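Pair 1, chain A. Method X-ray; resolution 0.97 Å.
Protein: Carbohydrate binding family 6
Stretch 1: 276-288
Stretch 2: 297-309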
# COMPACT_ATOMS: atom_id res chain seq x y z
N GLY A 276 -7.50 -10.41 -16.10
CA GLY A 276 -8.70 -9.79 -16.60
C GLY A 276 -9.76 -9.45 -15.57
O GLY A 276 -10.81 -8.94 -15.96
N ASN A 277 -9.51 -9.72 -14.29
CA ASN A 277 -10.40 -9.34 -13.20
C ASN A 277 -9.65 -8.38 -12.27
O ASN A 277 -8.44 -8.32 -12.29
CB ASN A 277 -10.82 -10.58 -12.42
CG ASN A 277 -11.60 -11.54 -13.26
OD1 ASN A 277 -11.16 -12.69 -13.52
ND2 ASN A 277 -12.70 -11.10 -13.77
N TRP A 278 -10.42 -7.63 -11.50
CA TRP A 278 -9.85 -6.68 -10.55
C TRP A 278 -10.07 -7.16 -9.14
O TRP A 278 -11.07 -7.79 -8.82
CB TRP A 278 -10.47 -5.30 -10.75
CG TRP A 278 -10.08 -4.68 -12.05
CD1 TRP A 278 -10.59 -4.93 -13.27
CD2 TRP A 278 -9.03 -3.74 -12.24
NE1 TRP A 278 -9.94 -4.19 -14.24
CE2 TRP A 278 -8.97 -3.45 -13.63
CE3 TRP A 278 -8.12 -3.09 -11.38
CZ2 TRP A 278 -8.07 -2.52 -14.14
CZ3 TRP A 278 -7.23 -2.17 -11.90
CH2 TRP A 278 -7.19 -1.91 -13.29
N TYR A 279 -9.11 -6.85 -8.28
CA TYR A 279 -9.13 -7.22 -6.88
C TYR A 279 -8.69 -6.07 -6.00
O TYR A 279 -7.85 -5.25 -6.38
CB TYR A 279 -8.17 -8.40 -6.62
CG TYR A 279 -8.54 -9.62 -7.43
CD1 TYR A 279 -9.47 -10.53 -6.97
CD2 TYR A 279 -8.04 -9.80 -8.71
CE1 TYR A 279 -9.90 -11.58 -7.78
CE2 TYR A 279 -8.45 -10.84 -9.50
CZ TYR A 279 -9.38 -11.73 -9.05
OH TYR A 279 -9.81 -12.76 -9.83
N VAL A 280 -9.27 -6.02 -4.81
CA VAL A 280 -8.72 -5.21 -3.70
C VAL A 280 -8.07 -6.17 -2.72
O VAL A 280 -8.69 -7.14 -2.26
CB VAL A 280 -9.80 -4.36 -3.03
CG1 VAL A 280 -9.24 -3.54 -1.91
CG2 VAL A 280 -10.43 -3.41 -4.01
N VAL A 281 -6.79 -5.92 -2.43
CA VAL A 281 -6.09 -6.57 -1.34
C VAL A 281 -6.12 -5.61 -0.16
O VAL A 281 -5.99 -4.40 -0.33
CB VAL A 281 -4.67 -6.99 -1.74
CG1 VAL A 281 -4.69 -8.15 -2.74
CG2 VAL A 281 -3.78 -5.90 -2.20
N TYR A 282 -6.29 -6.15 1.04
CA TYR A 282 -6.47 -5.31 2.24
C TYR A 282 -6.07 -6.10 3.43
O TYR A 282 -5.44 -7.19 3.31
CB TYR A 282 -7.89 -4.74 2.28
CG TYR A 282 -8.99 -5.77 2.35
CD1 TYR A 282 -9.47 -6.39 1.19
CD2 TYR A 282 -9.58 -6.10 3.55
CE1 TYR A 282 -10.51 -7.32 1.24
CE2 TYR A 282 -10.61 -7.02 3.59
CZ TYR A 282 -11.09 -7.58 2.45
OH TYR A 282 -12.15 -8.47 2.55
N HIS A 283 -6.40 -5.65 4.63
CA HIS A 283 -6.14 -6.44 5.84
C HIS A 283 -7.30 -6.41 6.79
O HIS A 283 -8.15 -5.50 6.80
CB HIS A 283 -4.80 -6.03 6.55
CG HIS A 283 -4.79 -4.66 7.14
ND1 HIS A 283 -3.82 -3.75 6.82
CD2 HIS A 283 -5.61 -4.11 8.09
CE1 HIS A 283 -4.07 -2.68 7.51
NE2 HIS A 283 -5.14 -2.83 8.29
N ASN A 284 -7.34 -7.43 7.66
CA ASN A 284 -8.20 -7.41 8.82
C ASN A 284 -7.48 -8.08 9.96
O ASN A 284 -6.24 -8.18 9.95
CB ASN A 284 -9.62 -7.95 8.53
CG ASN A 284 -9.71 -9.44 8.35
OD1 ASN A 284 -8.70 -10.14 8.36
ND2 ASN A 284 -10.92 -9.92 8.17
N ARG A 285 -8.22 -8.47 11.00
CA ARG A 285 -7.64 -9.05 12.22
C ARG A 285 -8.29 -10.37 12.59
O ARG A 285 -8.40 -10.70 13.75
CB ARG A 285 -7.65 -8.01 13.33
CG ARG A 285 -6.72 -6.83 13.03
CD ARG A 285 -7.19 -5.51 13.66
NE ARG A 285 -6.13 -4.53 13.72
CZ ARG A 285 -5.93 -3.50 12.89
NH1 ARG A 285 -6.68 -3.29 11.81
NH2 ARG A 285 -4.97 -2.66 13.16
N THR A 286 -8.72 -11.14 11.56
CA THR A 286 -9.41 -12.38 11.82
C THR A 286 -8.51 -13.45 12.41
O THR A 286 -8.97 -14.27 13.23
CB THR A 286 -10.17 -12.86 10.61
OG1 THR A 286 -11.21 -13.75 11.04
CG2 THR A 286 -9.32 -13.50 9.60
N VAL A 287 -7.25 -13.54 12.00
CA VAL A 287 -6.34 -14.53 12.58
C VAL A 287 -6.14 -14.30 14.05
O VAL A 287 -6.26 -15.22 14.89
CB VAL A 287 -5.02 -14.62 11.79
CG1 VAL A 287 -4.03 -15.58 12.48
CG2 VAL A 287 -5.25 -15.00 10.33
N ALA A 288 -5.84 -13.05 14.39
CA ALA A 288 -5.72 -12.70 15.81
C ALA A 288 -7.01 -12.99 16.56
O ALA A 288 -6.97 -13.54 17.68
CB ALA A 288 -5.34 -11.24 15.93
N TYR A 297 -1.94 -4.76 16.53
CA TYR A 297 -0.74 -4.82 15.68
C TYR A 297 -0.50 -6.25 15.19
O TYR A 297 0.66 -6.63 14.96
CB TYR A 297 0.50 -4.32 16.40
CG TYR A 297 0.33 -2.90 16.93
CD1 TYR A 297 0.26 -1.82 16.07
CD2 TYR A 297 0.22 -2.67 18.28
CE1 TYR A 297 0.11 -0.53 16.53
CE2 TYR A 297 0.06 -1.37 18.77
CZ TYR A 297 -0.03 -0.34 17.88
OH TYR A 297 -0.24 0.96 18.35
N GLN A 298 -1.56 -7.04 15.02
CA GLN A 298 -1.44 -8.41 14.52
C GLN A 298 -2.51 -8.63 13.48
O GLN A 298 -3.54 -9.26 13.72
CB GLN A 298 -1.46 -9.44 15.64
CG GLN A 298 -0.17 -9.39 16.46
CD GLN A 298 -0.07 -10.39 17.59
OE1 GLN A 298 0.93 -11.10 17.70
NE2 GLN A 298 -1.05 -10.39 18.48
N ARG A 299 -2.26 -8.10 12.27
CA ARG A 299 -3.20 -8.09 11.15
C ARG A 299 -2.94 -9.30 10.24
O ARG A 299 -1.93 -9.98 10.35
CB ARG A 299 -3.07 -6.78 10.41
CG ARG A 299 -3.55 -5.58 11.24
CD ARG A 299 -3.09 -4.25 10.72
NE ARG A 299 -1.70 -3.99 11.09
CZ ARG A 299 -1.09 -2.86 10.75
NH1 ARG A 299 -1.76 -1.84 10.24
NH2 ARG A 299 0.22 -2.75 10.89
N ASN A 300 -3.86 -9.51 9.30
CA ASN A 300 -3.64 -10.49 8.23
C ASN A 300 -4.19 -9.96 6.92
O ASN A 300 -5.25 -9.31 6.87
CB ASN A 300 -4.23 -11.86 8.57
CG ASN A 300 -5.73 -11.79 8.81
OD1 ASN A 300 -6.20 -11.57 9.92
ND2 ASN A 300 -6.50 -11.97 7.73
N VAL A 301 -3.50 -10.31 5.84
CA VAL A 301 -3.92 -9.93 4.50
C VAL A 301 -5.23 -10.60 4.12
O VAL A 301 -5.54 -11.74 4.49
CB VAL A 301 -2.80 -10.22 3.51
CG1 VAL A 301 -2.47 -11.71 3.41
CG2 VAL A 301 -3.04 -9.65 2.13
N CYS A 302 -6.00 -9.92 3.25
CA CYS A 302 -7.25 -10.35 2.66
C CYS A 302 -7.28 -9.97 1.18
O CYS A 302 -6.60 -9.04 0.78
CB CYS A 302 -8.45 -9.71 3.38
SG CYS A 302 -8.68 -10.13 5.11
N ILE A 303 -8.16 -10.62 0.44
CA ILE A 303 -8.38 -10.31 -0.96
C ILE A 303 -9.84 -10.49 -1.30
O ILE A 303 -10.45 -11.50 -0.90
CB ILE A 303 -7.43 -11.11 -1.88
CG1 ILE A 303 -7.54 -10.65 -3.33
CG2 ILE A 303 -7.65 -12.63 -1.74
CD1 ILE A 303 -6.45 -11.24 -4.23
N ASP A 304 -10.40 -9.59 -2.11
CA ASP A 304 -11.74 -9.71 -2.64
C ASP A 304 -11.82 -9.14 -4.04
O ASP A 304 -11.01 -8.27 -4.39
CB ASP A 304 -12.82 -9.14 -1.71
CG ASP A 304 -13.27 -10.18 -0.64
OD1 ASP A 304 -13.78 -11.26 -1.07
OD2 ASP A 304 -13.11 -9.93 0.57
N GLN A 305 -12.76 -9.59 -4.81
CA GLN A 305 -12.98 -9.04 -6.14
C GLN A 305 -13.57 -7.63 -6.12
O GLN A 305 -14.37 -7.28 -5.23
CB GLN A 305 -13.86 -9.99 -6.97
CG GLN A 305 -13.73 -9.74 -8.48
CD GLN A 305 -14.25 -10.86 -9.39
OE1 GLN A 305 -14.70 -11.90 -8.95
NE2 GLN A 305 -14.15 -10.64 -10.68
N MET A 306 -13.20 -6.85 -7.13
CA MET A 306 -13.67 -5.47 -7.29
C MET A 306 -14.30 -5.38 -8.69
O MET A 306 -13.75 -5.94 -9.64
CB MET A 306 -12.48 -4.53 -7.17
CG MET A 306 -12.84 -3.04 -7.07
SD MET A 306 -11.45 -1.94 -7.28
CE MET A 306 -11.45 -1.75 -9.04
N PHE A 307 -15.35 -4.58 -8.81
CA PHE A 307 -16.04 -4.38 -10.06
C PHE A 307 -16.20 -2.89 -10.33
O PHE A 307 -16.38 -2.10 -9.40
CB PHE A 307 -17.44 -5.03 -9.98
CG PHE A 307 -17.41 -6.48 -9.63
CD1 PHE A 307 -17.08 -7.41 -10.59
CD2 PHE A 307 -17.58 -6.92 -8.35
CE1 PHE A 307 -17.03 -8.77 -10.29
CE2 PHE A 307 -17.52 -8.27 -8.02
CZ PHE A 307 -17.24 -9.16 -8.98
N TYR A 308 -16.21 -2.57 -11.61
CA TYR A 308 -16.52 -1.20 -12.08
C TYR A 308 -17.99 -1.09 -12.53
O TYR A 308 -18.51 -2.03 -13.12
CB TYR A 308 -15.64 -0.77 -13.25
CG TYR A 308 -14.20 -0.64 -12.89
CD1 TYR A 308 -13.70 0.54 -12.37
CD2 TYR A 308 -13.30 -1.67 -13.10
CE1 TYR A 308 -12.35 0.67 -12.06
CE2 TYR A 308 -11.97 -1.56 -12.81
CZ TYR A 308 -11.50 -0.37 -12.29
OH TYR A 308 -10.14 -0.22 -11.99
N ASN A 309 -18.60 0.04 -12.27
CA ASN A 309 -19.86 0.41 -12.88
C ASN A 309 -19.61 0.86 -14.30
O ASN A 309 -18.47 1.18 -14.68
CB ASN A 309 -20.51 1.54 -12.07
CG ASN A 309 -20.89 1.11 -10.67
OD1 ASN A 309 -21.51 0.07 -10.52
ND2 ASN A 309 -20.56 1.89 -9.66
O HOH W 1 -13.28 -7.94 -11.47
O HOH W 2 -5.01 -11.19 12.40

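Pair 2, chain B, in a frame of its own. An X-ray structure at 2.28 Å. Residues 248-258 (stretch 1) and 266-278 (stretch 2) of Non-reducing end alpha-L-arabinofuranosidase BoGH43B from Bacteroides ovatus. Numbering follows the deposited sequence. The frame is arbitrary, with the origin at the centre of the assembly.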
# COMPACT_ATOMS: atom_id res chain seq x y z
N SER B 248 -16.96 -22.37 4.39
CA SER B 248 -17.12 -21.11 5.12
C SER B 248 -16.51 -19.92 4.37
O SER B 248 -15.65 -20.08 3.49
CB SER B 248 -16.54 -21.22 6.55
OG SER B 248 -15.12 -21.34 6.53
N TRP B 249 -16.95 -18.73 4.76
CA TRP B 249 -16.63 -17.50 4.05
C TRP B 249 -15.92 -16.48 4.96
O TRP B 249 -16.28 -16.30 6.14
CB TRP B 249 -17.91 -16.88 3.48
CG TRP B 249 -18.50 -17.64 2.33
CD1 TRP B 249 -19.29 -18.77 2.39
CD2 TRP B 249 -18.38 -17.32 0.94
NE1 TRP B 249 -19.65 -19.16 1.12
CE2 TRP B 249 -19.11 -18.29 0.21
CE3 TRP B 249 -17.71 -16.31 0.23
CZ2 TRP B 249 -19.18 -18.29 -1.18
CZ3 TRP B 249 -17.78 -16.31 -1.15
CH2 TRP B 249 -18.50 -17.30 -1.85
N TRP B 250 -14.89 -15.86 4.38
CA TRP B 250 -14.14 -14.78 4.98
C TRP B 250 -14.10 -13.59 4.02
O TRP B 250 -14.23 -13.76 2.79
CB TRP B 250 -12.73 -15.26 5.34
CG TRP B 250 -12.78 -16.21 6.49
CD1 TRP B 250 -13.05 -17.55 6.44
CD2 TRP B 250 -12.63 -15.89 7.87
NE1 TRP B 250 -13.04 -18.09 7.71
CE2 TRP B 250 -12.78 -17.09 8.60
CE3 TRP B 250 -12.35 -14.71 8.56
CZ2 TRP B 250 -12.69 -17.13 9.99
CZ3 TRP B 250 -12.24 -14.75 9.93
CH2 TRP B 250 -12.41 -15.95 10.63
N ALA B 251 -13.98 -12.40 4.60
CA ALA B 251 -13.84 -11.16 3.87
C ALA B 251 -12.52 -10.51 4.26
O ALA B 251 -12.15 -10.50 5.43
CB ALA B 251 -14.99 -10.23 4.18
N VAL B 252 -11.81 -9.97 3.27
CA VAL B 252 -10.77 -8.99 3.56
C VAL B 252 -11.34 -7.64 3.18
O VAL B 252 -12.20 -7.55 2.32
CB VAL B 252 -9.42 -9.29 2.87
CG1 VAL B 252 -8.86 -10.59 3.40
CG2 VAL B 252 -9.56 -9.30 1.34
N CYS B 253 -10.88 -6.60 3.87
CA CYS B 253 -11.30 -5.22 3.62
C CYS B 253 -10.24 -4.28 4.18
O CYS B 253 -9.32 -4.72 4.89
CB CYS B 253 -12.63 -4.94 4.32
SG CYS B 253 -12.46 -4.78 6.11
N LEU B 254 -10.39 -3.00 3.86
CA LEU B 254 -9.48 -1.98 4.34
C LEU B 254 -10.10 -1.26 5.52
O LEU B 254 -11.30 -1.29 5.72
CB LEU B 254 -9.14 -0.96 3.24
CG LEU B 254 -10.16 0.04 2.69
CD1 LEU B 254 -10.58 1.13 3.67
CD2 LEU B 254 -9.62 0.66 1.41
N GLY B 255 -9.25 -0.58 6.28
CA GLY B 255 -9.69 0.28 7.37
C GLY B 255 -8.54 1.14 7.87
O GLY B 255 -7.40 1.03 7.37
N ILE B 256 -8.83 1.97 8.86
CA ILE B 256 -7.79 2.79 9.50
C ILE B 256 -7.78 2.55 11.00
O ILE B 256 -8.79 2.11 11.55
CB ILE B 256 -7.97 4.29 9.18
CG1 ILE B 256 -9.35 4.79 9.62
CG2 ILE B 256 -7.76 4.53 7.68
CD1 ILE B 256 -9.51 6.30 9.57
N ARG B 257 -6.63 2.80 11.62
CA ARG B 257 -6.45 2.73 13.08
C ARG B 257 -6.12 4.14 13.53
O ARG B 257 -4.96 4.52 13.49
CB ARG B 257 -5.28 1.83 13.46
CG ARG B 257 -5.51 0.34 13.30
CD ARG B 257 -4.21 -0.36 12.92
NE ARG B 257 -3.48 -0.96 14.02
CZ ARG B 257 -2.21 -1.35 13.98
NH1 ARG B 257 -1.45 -1.21 12.90
NH2 ARG B 257 -1.67 -1.89 15.07
N PRO B 258 -7.14 4.93 13.93
CA PRO B 258 -6.82 6.32 14.30
C PRO B 258 -6.10 6.45 15.65
O PRO B 258 -6.22 5.58 16.50
CB PRO B 258 -8.20 7.00 14.37
CG PRO B 258 -9.20 6.01 13.86
CD PRO B 258 -8.58 4.66 14.06
N LEU B 266 -0.37 5.79 9.39
CA LEU B 266 0.15 4.55 8.82
C LEU B 266 -0.51 4.19 7.48
O LEU B 266 0.04 3.37 6.74
CB LEU B 266 -0.02 3.38 9.78
CG LEU B 266 0.54 3.50 11.21
CD1 LEU B 266 0.47 2.14 11.89
CD2 LEU B 266 1.97 4.04 11.23
N GLY B 267 -1.67 4.77 7.18
CA GLY B 267 -2.38 4.50 5.93
C GLY B 267 -3.54 3.54 6.16
O GLY B 267 -3.83 3.14 7.29
N ARG B 268 -4.22 3.19 5.08
CA ARG B 268 -5.29 2.22 5.18
C ARG B 268 -4.64 0.81 5.16
O ARG B 268 -3.79 0.50 4.32
CB ARG B 268 -6.34 2.44 4.09
CG ARG B 268 -7.04 3.81 4.18
CD ARG B 268 -7.80 4.18 2.91
NE ARG B 268 -6.90 4.33 1.74
CZ ARG B 268 -7.24 4.15 0.46
NH1 ARG B 268 -8.48 3.82 0.10
NH2 ARG B 268 -6.32 4.31 -0.48
N GLU B 269 -5.01 0.00 6.14
CA GLU B 269 -4.45 -1.32 6.36
C GLU B 269 -5.50 -2.39 6.01
O GLU B 269 -6.65 -2.06 5.75
CB GLU B 269 -4.01 -1.41 7.83
CG GLU B 269 -2.91 -0.40 8.13
CD GLU B 269 -2.57 -0.25 9.61
OE1 GLU B 269 -3.38 0.36 10.34
OE2 GLU B 269 -1.48 -0.70 10.01
N THR B 270 -5.08 -3.66 6.03
CA THR B 270 -5.91 -4.77 5.60
C THR B 270 -6.39 -5.59 6.79
O THR B 270 -5.61 -5.97 7.64
CB THR B 270 -5.15 -5.67 4.62
OG1 THR B 270 -4.88 -4.94 3.42
CG2 THR B 270 -5.95 -6.92 4.26
N PHE B 271 -7.69 -5.89 6.79
CA PHE B 271 -8.38 -6.55 7.88
C PHE B 271 -9.02 -7.84 7.38
O PHE B 271 -9.19 -8.05 6.17
CB PHE B 271 -9.46 -5.62 8.45
CG PHE B 271 -8.90 -4.39 9.12
CD1 PHE B 271 -8.45 -3.31 8.36
CD2 PHE B 271 -8.83 -4.31 10.50
CE1 PHE B 271 -7.93 -2.18 8.97
CE2 PHE B 271 -8.31 -3.18 11.12
CZ PHE B 271 -7.87 -2.11 10.35
N LEU B 272 -9.39 -8.70 8.33
CA LEU B 272 -10.00 -10.01 8.05
C LEU B 272 -11.22 -10.17 8.94
O LEU B 272 -11.14 -9.93 10.15
CB LEU B 272 -8.99 -11.12 8.37
CG LEU B 272 -9.40 -12.57 8.09
CD1 LEU B 272 -9.69 -12.77 6.60
CD2 LEU B 272 -8.28 -13.49 8.53
N ALA B 273 -12.35 -10.56 8.35
CA ALA B 273 -13.56 -10.82 9.14
C ALA B 273 -14.36 -12.02 8.60
O ALA B 273 -14.44 -12.21 7.39
CB ALA B 273 -14.43 -9.57 9.18
N PRO B 274 -14.96 -12.82 9.51
CA PRO B 274 -15.80 -13.92 9.08
C PRO B 274 -17.14 -13.40 8.58
O PRO B 274 -17.69 -12.46 9.15
CB PRO B 274 -15.98 -14.74 10.36
CG PRO B 274 -15.93 -13.71 11.45
CD PRO B 274 -15.02 -12.62 10.97
N VAL B 275 -17.63 -14.01 7.50
CA VAL B 275 -18.89 -13.64 6.86
C VAL B 275 -19.87 -14.79 7.06
O VAL B 275 -19.55 -15.94 6.79
CB VAL B 275 -18.67 -13.40 5.35
CG1 VAL B 275 -19.99 -13.14 4.62
CG2 VAL B 275 -17.70 -12.25 5.14
N THR B 276 -21.06 -14.46 7.54
CA THR B 276 -22.11 -15.45 7.78
C THR B 276 -23.29 -15.19 6.86
O THR B 276 -23.71 -14.07 6.73
CB THR B 276 -22.57 -15.34 9.23
OG1 THR B 276 -21.42 -15.32 10.07
CG2 THR B 276 -23.50 -16.51 9.61
N TRP B 277 -23.82 -16.24 6.24
CA TRP B 277 -25.00 -16.15 5.38
C TRP B 277 -26.24 -16.49 6.17
O TRP B 277 -26.27 -17.51 6.85
CB TRP B 277 -24.87 -17.10 4.20
CG TRP B 277 -23.72 -16.74 3.33
CD1 TRP B 277 -22.43 -17.09 3.51
CD2 TRP B 277 -23.76 -15.90 2.17
NE1 TRP B 277 -21.66 -16.56 2.51
CE2 TRP B 277 -22.45 -15.82 1.68
CE3 TRP B 277 -24.78 -15.23 1.49
CZ2 TRP B 277 -22.11 -15.09 0.54
CZ3 TRP B 277 -24.45 -14.50 0.36
CH2 TRP B 277 -23.13 -14.44 -0.11
N ASP B 278 -27.26 -15.63 6.10
CA ASP B 278 -28.54 -15.89 6.77
C ASP B 278 -29.40 -16.84 5.93
O ASP B 278 -29.03 -17.22 4.81
CB ASP B 278 -29.27 -14.58 7.14
CG ASP B 278 -29.91 -13.87 5.95
OD1 ASP B 278 -29.87 -14.36 4.80
OD2 ASP B 278 -30.48 -12.79 6.17
O HOH W 3 -19.28 -18.68 6.38
O HOH W 4 -4.11 3.03 10.06
O HOH W 5 -2.85 4.98 11.34

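What backbone arrangement do the two pairs share? In each, two antiparallel strands lie side by side, their N-to-C directions 142° apart in pair 1 and 138° in pair 2, and the N, CA and C atoms of 14 central residues superpose with an RMSD of 0.4 Å. The register matches as well: V280(A) faces D304(A) as A251(B) faces A273(B), with hydrogen bonds running both ways across each couple. V280(A) N to D304(A) O is 2.9 Å, and A251(B) N to A273(B) O is 2.8 Å.

How is the face carrying Y282(A) and C302(A) filled, compared with that of C253(B) and F271(B)? The ring and the cysteine exchange strands. In pair 1 the CB of C302(A) sits over the ring face of Y282(A), 3.5 Å from its centroid, and the tyrosine, at chi1 p, reaches along the face to D304(A), its OH donating to OD2 at 2.6 Å. In pair 2 the ring belongs to F271(B), whose CB lies 3.9 Å from SG of C253(B). Alanines occupy the next couple, and A251(B) CB packs diagonally against CG2 of V275(B) at 3.5 Å, as V280(A) CG2 does against SD of M306(A) at 3.7 Å.

What happens where N284(A) matches G255(B)? The phenylalanine ring lies against the glycine backbone, CE1 of F271(B) being 3.4 Å from N of G255(B); a CB there would clash with CE1. Pair 1 holds an asparagine couple at this level instead, joined by a weak hydrogen bond from ND2 of N300(A) to OD1 of N284(A), 2.9 Å. N300(A) also accepts at OD1 from N of V287(A), 3.1 Å, tying the strand to the start of a helix. Its match E269(B) reaches a side chain, forming a salt bridge between its OE2 and NH1 of R257(B), 2.9 Å.

Do V281(A) and V252(B) solve their packing alike? Nearly: CG1 of V281(A) meets CG1 of I303(A) at 3.8 Å, and CG1 of V252(B) meets CD1 of L272(B) at 4.0 Å. Both partners are branched aliphatic residues with chi1 t.

How do the tryptophan ends compare? W278(A) and W249(B) match, each with chi1 m, and each takes an aromatic edge on its face: Y308(A), its ring centroid 4.9 Å from that of the five-membered ring of W278(A), planes at 89°, and W277(B), its five-membered ring centroid 4.4 Å from that of W249(B), planes at 68°. Beside them CE of M306(A) lies 4.1 Å from CB of W278(A), and the shorter V275(B) meets W249(B) CB to CB at 4.0 Å.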